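Local coordinates for Lmo0135 protein (Listeria monocytogenes EGD-e, PDB 5ISU) that serves as the substrate-binding protein of an ABC transporter and probably takes part in peptide uptake, at residues Trp54-Lys59 / Thr485-Thr490; Pro138-Ala143 / Val438-Lys443; Leu222-Gly227 / Ser246-Ile251; Glu255-Tyr260 / Lys351-Ile356; Gln267-Ser272 / Ser334-Ser339. One frame throughout, in Å; residues are numbered along the deposited sequence.

Overall arrangement
Following the chain from its N terminus, the loop at 54-59 opens contact 1, which closes near the C terminus at 485-490 and encloses the other four. Contact 2 starts at 138-143, after a strand of the five-stranded antiparallel sheet, and closes between helices 427-438 and 442-458. Within that span contact 3 closes a short loop from helix 217-225 to the start of strand 248-263. Farther along the same strand contact 4 begins, ending on helix 351-365, and contact 5 lies inside it. No two contacts cross. Pro486 and Pro488 of contact 1 pack on strand 248-263, so contact 1 touches both contact 3 and contact 4 along it, whereas contacts 2 and 5 lie apart, their centres about 41 Å from each other.

Contact 1 of 5, residues Trp54-Lys59 / Thr485-Thr490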
# COMPACT_ATOMS: atom_id res chain seq x y z
N TRP A 54 4.59 -13.90 -5.68
CA TRP A 54 4.67 -13.10 -4.48
C TRP A 54 5.09 -11.68 -4.88
O TRP A 54 6.12 -11.51 -5.49
CB TRP A 54 5.67 -13.68 -3.48
CG TRP A 54 5.38 -15.07 -3.01
CD1 TRP A 54 6.08 -16.20 -3.30
CD2 TRP A 54 4.30 -15.49 -2.15
NE1 TRP A 54 5.52 -17.28 -2.68
CE2 TRP A 54 4.43 -16.87 -1.97
CE3 TRP A 54 3.25 -14.82 -1.53
CZ2 TRP A 54 3.54 -17.61 -1.18
CZ3 TRP A 54 2.36 -15.55 -0.74
CH2 TRP A 54 2.50 -16.92 -0.58
N GLU A 55 4.27 -10.70 -4.54
CA GLU A 55 4.50 -9.29 -4.88
C GLU A 55 5.82 -8.72 -4.37
O GLU A 55 6.55 -8.08 -5.12
CB GLU A 55 3.34 -8.43 -4.33
CG GLU A 55 3.54 -6.91 -4.42
CD GLU A 55 2.31 -6.10 -4.00
OE1 GLU A 55 1.37 -6.68 -3.44
OE2 GLU A 55 2.31 -4.86 -4.22
N VAL A 56 6.12 -8.95 -3.09
CA VAL A 56 7.31 -8.39 -2.46
C VAL A 56 8.61 -8.66 -3.23
O VAL A 56 9.47 -7.80 -3.26
CB VAL A 56 7.40 -8.82 -0.97
CG1 VAL A 56 7.83 -10.27 -0.84
CG2 VAL A 56 8.33 -7.92 -0.19
N ASP A 57 8.74 -9.80 -3.91
CA ASP A 57 9.97 -10.11 -4.69
C ASP A 57 9.74 -10.68 -6.10
O ASP A 57 10.70 -11.03 -6.79
CB ASP A 57 10.86 -11.08 -3.90
CG ASP A 57 10.14 -12.39 -3.55
OD1 ASP A 57 9.03 -12.65 -4.07
OD2 ASP A 57 10.70 -13.16 -2.73
N GLY A 58 8.49 -10.78 -6.52
CA GLY A 58 8.19 -11.35 -7.85
C GLY A 58 8.45 -12.85 -8.02
O GLY A 58 8.38 -13.37 -9.14
N LYS A 59 8.70 -13.56 -6.93
CA LYS A 59 8.97 -15.00 -7.02
C LYS A 59 7.73 -15.87 -7.24
O LYS A 59 6.63 -15.49 -6.86
CB LYS A 59 9.78 -15.49 -5.81
CG LYS A 59 11.21 -15.01 -5.87
CD LYS A 59 12.09 -15.62 -4.79
CE LYS A 59 13.53 -15.16 -4.96
NZ LYS A 59 14.39 -15.67 -3.85
N THR A 485 8.89 -13.71 5.96
CA THR A 485 9.08 -12.42 5.28
C THR A 485 8.16 -11.30 5.75
O THR A 485 7.00 -11.22 5.32
CB THR A 485 8.91 -12.50 3.73
OG1 THR A 485 9.45 -13.72 3.22
CG2 THR A 485 9.59 -11.29 3.05
N PRO A 486 8.67 -10.41 6.62
CA PRO A 486 7.84 -9.26 6.96
C PRO A 486 7.58 -8.44 5.70
O PRO A 486 8.46 -8.33 4.84
CB PRO A 486 8.70 -8.48 7.94
CG PRO A 486 9.60 -9.52 8.56
CD PRO A 486 9.89 -10.47 7.43
N GLN A 487 6.37 -7.92 5.53
CA GLN A 487 6.13 -7.13 4.32
C GLN A 487 5.05 -6.11 4.57
O GLN A 487 4.27 -6.25 5.51
CB GLN A 487 5.72 -8.03 3.15
CG GLN A 487 4.31 -8.56 3.25
CD GLN A 487 3.85 -9.31 2.02
OE1 GLN A 487 4.65 -9.77 1.23
NE2 GLN A 487 2.54 -9.50 1.90
N PRO A 488 4.96 -5.10 3.69
CA PRO A 488 3.95 -4.07 3.88
C PRO A 488 2.53 -4.62 4.02
O PRO A 488 2.22 -5.69 3.47
CB PRO A 488 4.05 -3.26 2.59
CG PRO A 488 5.47 -3.45 2.16
CD PRO A 488 5.76 -4.87 2.48
N VAL A 489 1.72 -3.92 4.80
CA VAL A 489 0.30 -4.20 5.04
C VAL A 489 -0.08 -5.46 5.84
O VAL A 489 -0.70 -5.35 6.90
CB VAL A 489 -0.53 -4.24 3.71
CG1 VAL A 489 -2.02 -4.35 4.00
CG2 VAL A 489 -0.27 -3.00 2.85
N THR A 490 0.25 -6.64 5.32
CA THR A 490 -0.19 -7.91 5.89
C THR A 490 0.66 -8.53 6.97
O THR A 490 0.40 -9.65 7.37
CB THR A 490 -0.26 -8.96 4.78
OG1 THR A 490 1.07 -9.32 4.38
CG2 THR A 490 -1.05 -8.40 3.57
O HOH W 1 4.53 -10.60 -1.35
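Val56 and Gln487 carry this surface contact, in which a loop built round an Asx turn faces the short strand 486-487 across a bridging water. The loop starts at Trp54, whose backbone N gives a hydrogen bond to Lys59 O and whose carbonyl receives a weak one from Gly58 N, closing the segment on itself. The indole of Trp54 makes a cation-pi contact with Arg493, and the same arginine bonds through NE to Thr485 OG1, so it ties the two sides together from outside. At Val56 the sides meet directly. Val56 CB lies 3.6 Å from Gln487 OE1, the two side chains crossing at a slant. A chi1 of 75° puts Val56 CG1 between the backbone N and the carbonyl carbon, and there it comes within 4.4 Å of Thr485 CG2, a loose methyl contact. The firmer link is the water: it accepts from Val56 N at 2.9 Å and donates to Gln487 OE1 at 2.7 Å, joining backbone to side-chain amide. Asp57 then turns the chain, its OD1 taking Lys59 N at 3.0 Å from well above the carboxylate plane. Gly58, with phi 69°, carries the turn through to Lys59. On the facing segment the Gln487 amide is held at both ends, which fixes which end faces the water: NE2 donates to Thr490 OG1 at 2.9 Å, tilted 21° from the amide plane, and that hydroxyl in turn donates to Phe492 O.

Contact 2 of 5, residues Pro138-Ala143 / Val438-Lys443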
# COMPACT_ATOMS: atom_id res chain seq x y z
N PRO A 138 -4.29 -5.87 -25.99
CA PRO A 138 -4.64 -5.16 -27.24
C PRO A 138 -3.50 -4.24 -27.72
O PRO A 138 -3.27 -4.11 -28.92
CB PRO A 138 -5.89 -4.36 -26.86
CG PRO A 138 -5.81 -4.19 -25.37
CD PRO A 138 -5.09 -5.39 -24.84
N THR A 139 -2.81 -3.60 -26.78
CA THR A 139 -1.68 -2.73 -27.07
C THR A 139 -0.62 -2.98 -26.01
O THR A 139 -0.88 -3.70 -25.03
CB THR A 139 -2.09 -1.24 -27.10
OG1 THR A 139 -3.00 -0.98 -26.04
CG2 THR A 139 -2.77 -0.90 -28.40
N VAL A 140 0.57 -2.42 -26.20
CA VAL A 140 1.65 -2.64 -25.25
C VAL A 140 1.31 -2.00 -23.89
O VAL A 140 0.71 -0.93 -23.85
CB VAL A 140 2.99 -2.11 -25.80
CG1 VAL A 140 4.11 -2.30 -24.78
CG2 VAL A 140 3.34 -2.81 -27.11
N ALA A 141 1.65 -2.68 -22.79
CA ALA A 141 1.40 -2.17 -21.43
C ALA A 141 2.35 -2.84 -20.41
O ALA A 141 1.99 -3.84 -19.79
CB ALA A 141 -0.05 -2.38 -21.02
N PRO A 142 3.57 -2.31 -20.27
CA PRO A 142 4.57 -2.86 -19.34
C PRO A 142 4.09 -3.07 -17.90
O PRO A 142 4.47 -4.06 -17.28
CB PRO A 142 5.71 -1.84 -19.39
CG PRO A 142 5.16 -0.66 -20.13
CD PRO A 142 4.17 -1.23 -21.07
N ALA A 143 3.23 -2.18 -17.40
CA ALA A 143 2.69 -2.31 -16.03
C ALA A 143 1.85 -3.55 -15.84
O ALA A 143 1.53 -3.90 -14.71
CB ALA A 143 1.84 -1.09 -15.68
N VAL A 438 2.89 3.29 -22.14
CA VAL A 438 2.95 2.53 -23.42
C VAL A 438 4.36 2.23 -23.96
O VAL A 438 4.48 1.67 -25.04
CB VAL A 438 2.10 3.21 -24.54
CG1 VAL A 438 0.67 3.44 -24.06
CG2 VAL A 438 2.71 4.54 -24.99
N THR A 439 5.40 2.53 -23.18
CA THR A 439 6.79 2.33 -23.61
C THR A 439 7.39 1.03 -23.06
O THR A 439 7.62 0.91 -21.85
CB THR A 439 7.68 3.52 -23.18
OG1 THR A 439 7.20 4.72 -23.81
CG2 THR A 439 9.14 3.30 -23.59
N ALA A 440 7.70 0.10 -23.95
CA ALA A 440 8.23 -1.21 -23.55
C ALA A 440 9.72 -1.26 -23.21
O ALA A 440 10.11 -1.96 -22.29
CB ALA A 440 7.93 -2.24 -24.63
N ASP A 441 10.55 -0.55 -23.97
CA ASP A 441 12.01 -0.57 -23.75
C ASP A 441 12.31 -0.06 -22.34
O ASP A 441 11.87 1.02 -21.95
CB ASP A 441 12.75 0.27 -24.81
CG ASP A 441 14.27 0.04 -24.80
OD1 ASP A 441 14.82 -0.51 -23.81
OD2 ASP A 441 14.92 0.42 -25.80
N ASP A 442 13.08 -0.86 -21.59
CA ASP A 442 13.39 -0.58 -20.20
C ASP A 442 14.08 0.77 -20.00
O ASP A 442 13.62 1.58 -19.18
CB ASP A 442 14.26 -1.70 -19.60
CG ASP A 442 14.32 -1.66 -18.07
OD1 ASP A 442 13.25 -1.55 -17.41
OD2 ASP A 442 15.43 -1.78 -17.51
N LYS A 443 15.18 1.01 -20.73
CA LYS A 443 15.94 2.26 -20.61
C LYS A 443 15.14 3.50 -21.04
O LYS A 443 15.22 4.54 -20.38
CB LYS A 443 17.31 2.19 -21.30
CG LYS A 443 17.31 1.69 -22.73
CD LYS A 443 18.73 1.57 -23.28
CE LYS A 443 18.81 0.60 -24.46
NZ LYS A 443 17.89 0.94 -25.57
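Apolar packing comes first here, with Val140 set against Ala440. The Val140 CG1 stands 3.8 Å from the Ala440 CB, methyl against methyl, and the same CG1 lies 4.0 Å from Val438 O. With chi1 at 178° this branch runs opposite the backbone N, which carries it across to the other segment. Asn72 and Leu73 also touch Val140, and Asn72 reaches Ala440 as well, so a third loop borders the pair. The second kind of contact sets a ring against a carbonyl: Pro142 brings CG to 3.4 Å from Thr439 O, with CB and CD standing farther back, so the ring meets the oxygen through its outermost carbon. This is van der Waals packing. The polar bonds that follow belong to 438-443 and its neighbours. Thr439 OG1 donates to Lys435 O in the preceding helix, while the rest of its side chain rests on Glu444 and Ile448 of the following one. Asp441 uses both carboxylate oxygens on one residue, Lys443. Asp441 OD1 accepts weakly from Lys443 N at 3.5 Å, and Asp441 OD2 forms a salt bridge with Lys443 NZ at 3.0 Å, met on the syn side and 18° from the carboxylate plane. Asp442 OD1 is bonded to Tyr312 OH. The loop after strand 132-136 thus leans on the joint between helices 427-438 and 442-458, a short loop between two helices, the second of which starts with an aspartate N-cap.

Contact 3 of 5, residues Leu222-Gly227 / Ser246-Ile251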
# COMPACT_ATOMS: atom_id res chain seq x y z
N LEU A 222 -1.03 -5.00 26.44
CA LEU A 222 -1.09 -5.77 27.67
C LEU A 222 -1.43 -7.25 27.34
O LEU A 222 -0.84 -8.19 27.92
CB LEU A 222 -2.12 -5.19 28.63
CG LEU A 222 -2.17 -5.91 29.96
CD1 LEU A 222 -0.79 -5.87 30.63
CD2 LEU A 222 -3.25 -5.31 30.84
N ALA A 223 -2.35 -7.46 26.39
CA ALA A 223 -2.72 -8.82 25.98
C ALA A 223 -1.49 -9.55 25.43
O ALA A 223 -1.28 -10.74 25.67
CB ALA A 223 -3.85 -8.79 24.95
N LEU A 224 -0.66 -8.80 24.71
CA LEU A 224 0.57 -9.32 24.15
C LEU A 224 1.54 -9.73 25.26
O LEU A 224 2.16 -10.78 25.20
CB LEU A 224 1.22 -8.26 23.23
CG LEU A 224 2.63 -8.58 22.74
CD1 LEU A 224 2.60 -9.80 21.82
CD2 LEU A 224 3.22 -7.36 22.04
N GLN A 225 1.69 -8.86 26.25
CA GLN A 225 2.55 -9.12 27.39
C GLN A 225 2.12 -10.38 28.15
O GLN A 225 2.98 -11.18 28.55
CB GLN A 225 2.53 -7.92 28.34
CG GLN A 225 3.24 -8.13 29.66
CD GLN A 225 3.10 -6.93 30.59
OE1 GLN A 225 2.88 -5.79 30.15
NE2 GLN A 225 3.25 -7.17 31.88
N ASN A 226 0.81 -10.55 28.34
CA ASN A 226 0.28 -11.72 29.06
C ASN A 226 0.10 -13.00 28.20
O ASN A 226 -0.53 -13.94 28.64
CB ASN A 226 -1.07 -11.36 29.72
CG ASN A 226 -0.95 -10.18 30.67
OD1 ASN A 226 0.14 -9.78 31.07
ND2 ASN A 226 -2.10 -9.60 31.02
N GLY A 227 0.62 -13.00 26.97
CA GLY A 227 0.50 -14.18 26.10
C GLY A 227 -0.87 -14.47 25.50
O GLY A 227 -1.09 -15.56 24.97
N SER A 246 7.76 -7.93 28.06
CA SER A 246 7.78 -9.40 27.99
C SER A 246 8.81 -9.87 26.96
O SER A 246 9.53 -9.05 26.38
CB SER A 246 6.39 -9.97 27.64
OG SER A 246 6.00 -9.66 26.31
N ALA A 247 8.89 -11.18 26.76
CA ALA A 247 9.83 -11.74 25.80
C ALA A 247 9.24 -11.66 24.38
O ALA A 247 8.46 -12.50 23.98
CB ALA A 247 10.18 -13.18 26.16
N VAL A 248 9.59 -10.60 23.66
CA VAL A 248 9.15 -10.40 22.29
C VAL A 248 10.30 -9.88 21.43
O VAL A 248 11.16 -9.13 21.90
CB VAL A 248 7.98 -9.38 22.14
CG1 VAL A 248 6.76 -9.81 22.94
CG2 VAL A 248 8.43 -7.98 22.54
N ASN A 249 10.30 -10.29 20.17
CA ASN A 249 11.27 -9.81 19.22
C ASN A 249 10.58 -8.68 18.45
O ASN A 249 9.43 -8.84 17.99
CB ASN A 249 11.72 -10.96 18.30
CG ASN A 249 12.46 -12.08 19.05
OD1 ASN A 249 13.17 -11.84 20.04
ND2 ASN A 249 12.30 -13.29 18.57
N ILE A 250 11.23 -7.53 18.35
CA ILE A 250 10.69 -6.41 17.63
C ILE A 250 11.29 -6.42 16.25
O ILE A 250 12.50 -6.53 16.10
CB ILE A 250 11.02 -5.08 18.32
CG1 ILE A 250 10.44 -5.07 19.74
CG2 ILE A 250 10.48 -3.91 17.51
CD1 ILE A 250 8.94 -5.27 19.80
N ILE A 251 10.43 -6.33 15.23
CA ILE A 251 10.86 -6.36 13.84
C ILE A 251 10.44 -5.05 13.17
O ILE A 251 9.27 -4.69 13.20
CB ILE A 251 10.22 -7.52 13.07
CG1 ILE A 251 10.27 -8.82 13.89
CG2 ILE A 251 10.93 -7.71 11.74
CD1 ILE A 251 9.45 -9.94 13.30
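Ser246 lies against the last turn of helix 217-225, and its closest touches are to the backbone of Gln225. Ser246 OG is 3.7 Å from Gln225 CA, and Ser246 CB is as near, 3.7 Å, to Gln225 O. A chi1 of 69° places OG between the backbone N and the carbonyl carbon of Ser246, and from there it sits over the helix backbone. Beside this close patch the apolar part is slacker: Leu224 CD1 approaches Val248 CG1 at 4.3 Å. Leu224 is nevertheless buried, and Ala473 of strand 462-475 also touches it. The solvent side belongs to Gln225. Its extended chain passes Ser246, with Gln225 CG 4.2 Å from Ser246 CB, and touches Ala245 of helix 239-245, while the residue as a whole is exposed. Across the contact, then, the hold is by packing, with the helix end resting on the residues that lead into strand 248-263. That end is a Schellman motif: Gly227 N bonds to Leu224 O at 3.2 Å, Glu228 N reaches back to Ala223 O, and Gly227, with phi 73°, is the C-prime residue.

Contact 4 of 5, residues Glu255-Tyr260 / Lys351-Ile356; sequences ENRLSY and KSQESI
Arg257 on strand 248-263 points its side chain at Gln353 of helix 351-365, while Ser259, two residues on along the same strand, faces Ile356. From CB the arginine runs out fully extended through CG and CD, and this extended stem carries the guanidinium towards the helix. At NE the chain turns, chi4 being -83°, so that the guanidinium stands across the line of the stem. Its two terminal nitrogens then part. Arg257 NH1 comes to 4.5 Å from Gln353 NE2, which lies at the edge of the guanidinium, near its plane; this is a distant approach of two donor groups. Arg257 NH2 finds the stronger partner, a salt bridge to Asp468 OD2 on strand 462-475. The Gln353 amide is oriented from its other end, where OE1 accepts from Leu347 N, and NE2 is thereby left on the arginine side. Beside this polar pair, Ile356 CD1 lies 4.2 Å from Ser259 OG, and Leu397, Ile288 and Ala292 also touch the isoleucine. Within the helix, Lys351 O accepts from Ser355 N at 3.0 Å and from Ser355 OG at 3.1 Å, the two arriving from opposite faces of its plane. The helix lies between parallel strands 341-347 and 370-376 in sequence, so the contact sets the helix of a beta-alpha-beta crossover against a long strand of the same mixed sheet, as in the alpha/beta lobes of periplasmic-binding-protein folds.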
# COMPACT_ATOMS: atom_id res chain seq x y z
N GLU A 255 7.58 -0.10 5.05
CA GLU A 255 6.17 -0.32 4.72
C GLU A 255 5.85 0.24 3.34
O GLU A 255 4.70 0.19 2.90
CB GLU A 255 5.22 0.28 5.78
CG GLU A 255 3.77 -0.19 5.61
CD GLU A 255 2.97 -0.24 6.90
OE1 GLU A 255 2.17 -1.20 7.08
OE2 GLU A 255 3.16 0.64 7.78
N ASN A 256 6.88 0.74 2.65
CA ASN A 256 6.73 1.35 1.33
C ASN A 256 5.72 2.50 1.37
O ASN A 256 5.01 2.75 0.41
CB ASN A 256 6.35 0.32 0.26
CG ASN A 256 7.44 -0.70 0.02
OD1 ASN A 256 8.61 -0.47 0.30
ND2 ASN A 256 7.06 -1.82 -0.52
N ARG A 257 5.66 3.18 2.51
CA ARG A 257 4.76 4.29 2.66
C ARG A 257 5.52 5.61 2.56
O ARG A 257 6.58 5.76 3.19
CB ARG A 257 4.03 4.22 3.99
CG ARG A 257 3.10 5.40 4.23
CD ARG A 257 2.30 5.25 5.51
NE ARG A 257 1.37 6.37 5.73
CZ ARG A 257 1.70 7.55 6.29
NH1 ARG A 257 0.76 8.48 6.45
NH2 ARG A 257 2.95 7.81 6.67
N LEU A 258 5.01 6.52 1.75
CA LEU A 258 5.53 7.87 1.69
C LEU A 258 4.62 8.76 2.56
O LEU A 258 3.41 8.74 2.41
CB LEU A 258 5.54 8.43 0.26
CG LEU A 258 5.82 9.94 0.22
CD1 LEU A 258 7.23 10.29 0.68
CD2 LEU A 258 5.54 10.56 -1.14
N SER A 259 5.23 9.50 3.47
CA SER A 259 4.53 10.50 4.29
C SER A 259 4.89 11.81 3.60
O SER A 259 6.07 12.05 3.33
CB SER A 259 5.09 10.51 5.71
OG SER A 259 4.57 11.60 6.47
N TYR A 260 3.88 12.62 3.26
CA TYR A 260 4.12 13.86 2.56
C TYR A 260 3.10 14.94 2.85
O TYR A 260 2.05 14.68 3.41
CB TYR A 260 4.15 13.60 1.06
CG TYR A 260 2.83 13.22 0.45
CD1 TYR A 260 2.29 11.95 0.64
CD2 TYR A 260 2.12 14.11 -0.32
CE1 TYR A 260 1.08 11.59 0.09
CE2 TYR A 260 0.90 13.76 -0.92
CZ TYR A 260 0.39 12.49 -0.71
OH TYR A 260 -0.81 12.13 -1.27
N LYS A 351 -0.85 11.37 16.46
CA LYS A 351 0.20 12.16 17.13
C LYS A 351 1.31 12.56 16.17
O LYS A 351 1.84 13.67 16.27
CB LYS A 351 0.73 11.42 18.36
CG LYS A 351 1.23 10.00 18.10
CD LYS A 351 1.13 9.12 19.35
CE LYS A 351 -0.34 8.79 19.66
NZ LYS A 351 -0.54 7.95 20.88
N SER A 352 1.62 11.68 15.22
CA SER A 352 2.65 11.97 14.22
C SER A 352 2.27 13.18 13.40
O SER A 352 3.06 14.11 13.26
CB SER A 352 2.86 10.79 13.29
OG SER A 352 3.41 9.70 13.98
N GLN A 353 1.04 13.17 12.87
CA GLN A 353 0.57 14.28 12.06
C GLN A 353 0.49 15.60 12.87
O GLN A 353 0.77 16.66 12.32
CB GLN A 353 -0.73 13.95 11.30
CG GLN A 353 -0.50 12.94 10.16
CD GLN A 353 -1.71 12.78 9.21
OE1 GLN A 353 -2.69 13.53 9.27
NE2 GLN A 353 -1.62 11.81 8.31
N GLU A 354 0.19 15.55 14.17
CA GLU A 354 0.17 16.82 14.93
C GLU A 354 1.58 17.37 15.13
O GLU A 354 1.80 18.58 14.98
CB GLU A 354 -0.59 16.73 16.27
CG GLU A 354 -0.61 18.07 17.02
CD GLU A 354 -1.84 18.30 17.88
OE1 GLU A 354 -1.71 18.82 19.02
OE2 GLU A 354 -2.94 17.98 17.41
N SER A 355 2.55 16.50 15.43
CA SER A 355 3.94 16.91 15.60
C SER A 355 4.51 17.49 14.30
O SER A 355 5.29 18.44 14.32
CB SER A 355 4.78 15.73 16.04
OG SER A 355 4.34 15.25 17.31
N ILE A 356 4.13 16.89 13.18
CA ILE A 356 4.58 17.37 11.86
C ILE A 356 3.99 18.76 11.64
O ILE A 356 4.70 19.68 11.22
CB ILE A 356 4.14 16.41 10.72
CG1 ILE A 356 4.93 15.10 10.82
CG2 ILE A 356 4.37 17.04 9.35
CD1 ILE A 356 4.42 13.99 9.93

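Contact 5 of 5, residues Gln267-Ser272 / Ser334-Ser339; sequences QPALKS and SGFDTS
Ala269 and Phe336 bring their CA atoms to 6.4 Å, and Ser272 and Ser334 are equally close, so the two loops approach each other at two points. The segment 267-272 is wound tightly: Lys271 N bonds to Pro268 O at 3.1 Å, with weak bonds of the same three-residue spacing before and after it. Opposite, Gly335 leaves helix 324-334 with phi 93°, swinging the chain away towards strand 341-347. Of the side chains, Ala269 meets the Phe336 ring at its edge, near the ring plane. Ala269 CB is 3.6 Å from Phe336 CD1 and 3.9 Å from Phe336 CE1, a methyl group against the CD1-CE1 edge. Leu275 and Leu342 touch the phenylalanine too. At the other point Ser272 OG and Ser334 OG stand 3.5 Å apart, each hydroxyl set opposite its own backbone N by chi1 values of 170° and 177°. Ser272 OG accepts a hydrogen bond from Leu275 N. The contact therefore joins the C-terminal end of helix 324-334 to the start of helix 273-281, where Ser272 is a serine N-cap.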
# COMPACT_ATOMS: atom_id res chain seq x y z
N GLN A 267 -5.90 27.30 -3.92
CA GLN A 267 -5.72 28.57 -3.20
C GLN A 267 -4.79 29.38 -4.10
O GLN A 267 -3.70 28.92 -4.41
CB GLN A 267 -5.11 28.40 -1.80
CG GLN A 267 -6.04 27.73 -0.79
CD GLN A 267 -5.63 28.00 0.65
OE1 GLN A 267 -4.53 28.46 0.93
NE2 GLN A 267 -6.53 27.70 1.58
N PRO A 268 -5.22 30.58 -4.54
CA PRO A 268 -4.37 31.36 -5.45
C PRO A 268 -2.89 31.50 -5.04
O PRO A 268 -2.01 31.32 -5.88
CB PRO A 268 -5.06 32.72 -5.49
CG PRO A 268 -6.49 32.44 -5.17
CD PRO A 268 -6.50 31.24 -4.26
N ALA A 269 -2.62 31.80 -3.77
CA ALA A 269 -1.24 32.01 -3.32
C ALA A 269 -0.27 30.83 -3.59
O ALA A 269 0.88 31.06 -3.97
CB ALA A 269 -1.21 32.37 -1.84
N LEU A 270 -0.75 29.60 -3.43
CA LEU A 270 0.07 28.40 -3.67
C LEU A 270 0.33 28.04 -5.15
O LEU A 270 1.00 27.03 -5.43
CB LEU A 270 -0.53 27.21 -2.93
CG LEU A 270 -0.52 27.41 -1.42
CD1 LEU A 270 -1.45 26.42 -0.77
CD2 LEU A 270 0.91 27.33 -0.86
N LYS A 271 -0.19 28.85 -6.06
CA LYS A 271 0.04 28.70 -7.51
C LYS A 271 1.49 29.06 -7.80
O LYS A 271 2.05 28.64 -8.81
CB LYS A 271 -0.81 29.69 -8.31
CG LYS A 271 -2.32 29.51 -8.29
CD LYS A 271 -2.79 28.41 -9.22
CE LYS A 271 -4.28 28.56 -9.51
NZ LYS A 271 -4.80 27.49 -10.40
N SER A 272 2.05 29.90 -6.94
CA SER A 272 3.43 30.35 -7.06
C SER A 272 4.44 29.25 -6.73
O SER A 272 4.48 28.74 -5.60
CB SER A 272 3.67 31.55 -6.13
OG SER A 272 5.04 31.89 -6.04
N SER A 334 7.80 35.86 -4.10
CA SER A 334 6.47 35.29 -4.30
C SER A 334 5.38 36.35 -4.52
O SER A 334 4.58 36.24 -5.45
CB SER A 334 6.09 34.45 -3.08
OG SER A 334 4.78 33.94 -3.20
N GLY A 335 5.40 37.37 -3.67
CA GLY A 335 4.39 38.43 -3.68
C GLY A 335 3.28 38.06 -2.71
O GLY A 335 2.23 38.71 -2.68
N PHE A 336 3.51 37.02 -1.92
CA PHE A 336 2.55 36.56 -0.93
C PHE A 336 2.49 37.59 0.19
O PHE A 336 3.52 37.97 0.75
CB PHE A 336 2.98 35.18 -0.40
CG PHE A 336 2.16 34.67 0.76
CD1 PHE A 336 0.88 34.17 0.55
CD2 PHE A 336 2.69 34.66 2.05
CE1 PHE A 336 0.13 33.69 1.62
CE2 PHE A 336 1.94 34.18 3.11
CZ PHE A 336 0.66 33.70 2.90
N ASP A 337 1.29 38.07 0.50
CA ASP A 337 1.15 39.02 1.59
C ASP A 337 1.07 38.26 2.89
O ASP A 337 0.04 37.66 3.20
CB ASP A 337 -0.05 39.94 1.40
CG ASP A 337 0.21 41.01 0.36
OD1 ASP A 337 1.13 40.84 -0.47
OD2 ASP A 337 -0.51 42.04 0.37
N THR A 338 2.18 38.30 3.62
CA THR A 338 2.29 37.64 4.93
C THR A 338 1.11 37.94 5.87
O THR A 338 0.89 37.21 6.84
CB THR A 338 3.63 37.99 5.61
OG1 THR A 338 3.61 37.51 6.96
CG2 THR A 338 3.87 39.50 5.62
N SER A 339 0.38 39.02 5.59
CA SER A 339 -0.83 39.39 6.33
C SER A 339 -1.82 38.22 6.37
O SER A 339 -2.51 38.01 7.37
CB SER A 339 -1.54 40.57 5.66
OG SER A 339 -0.67 41.67 5.49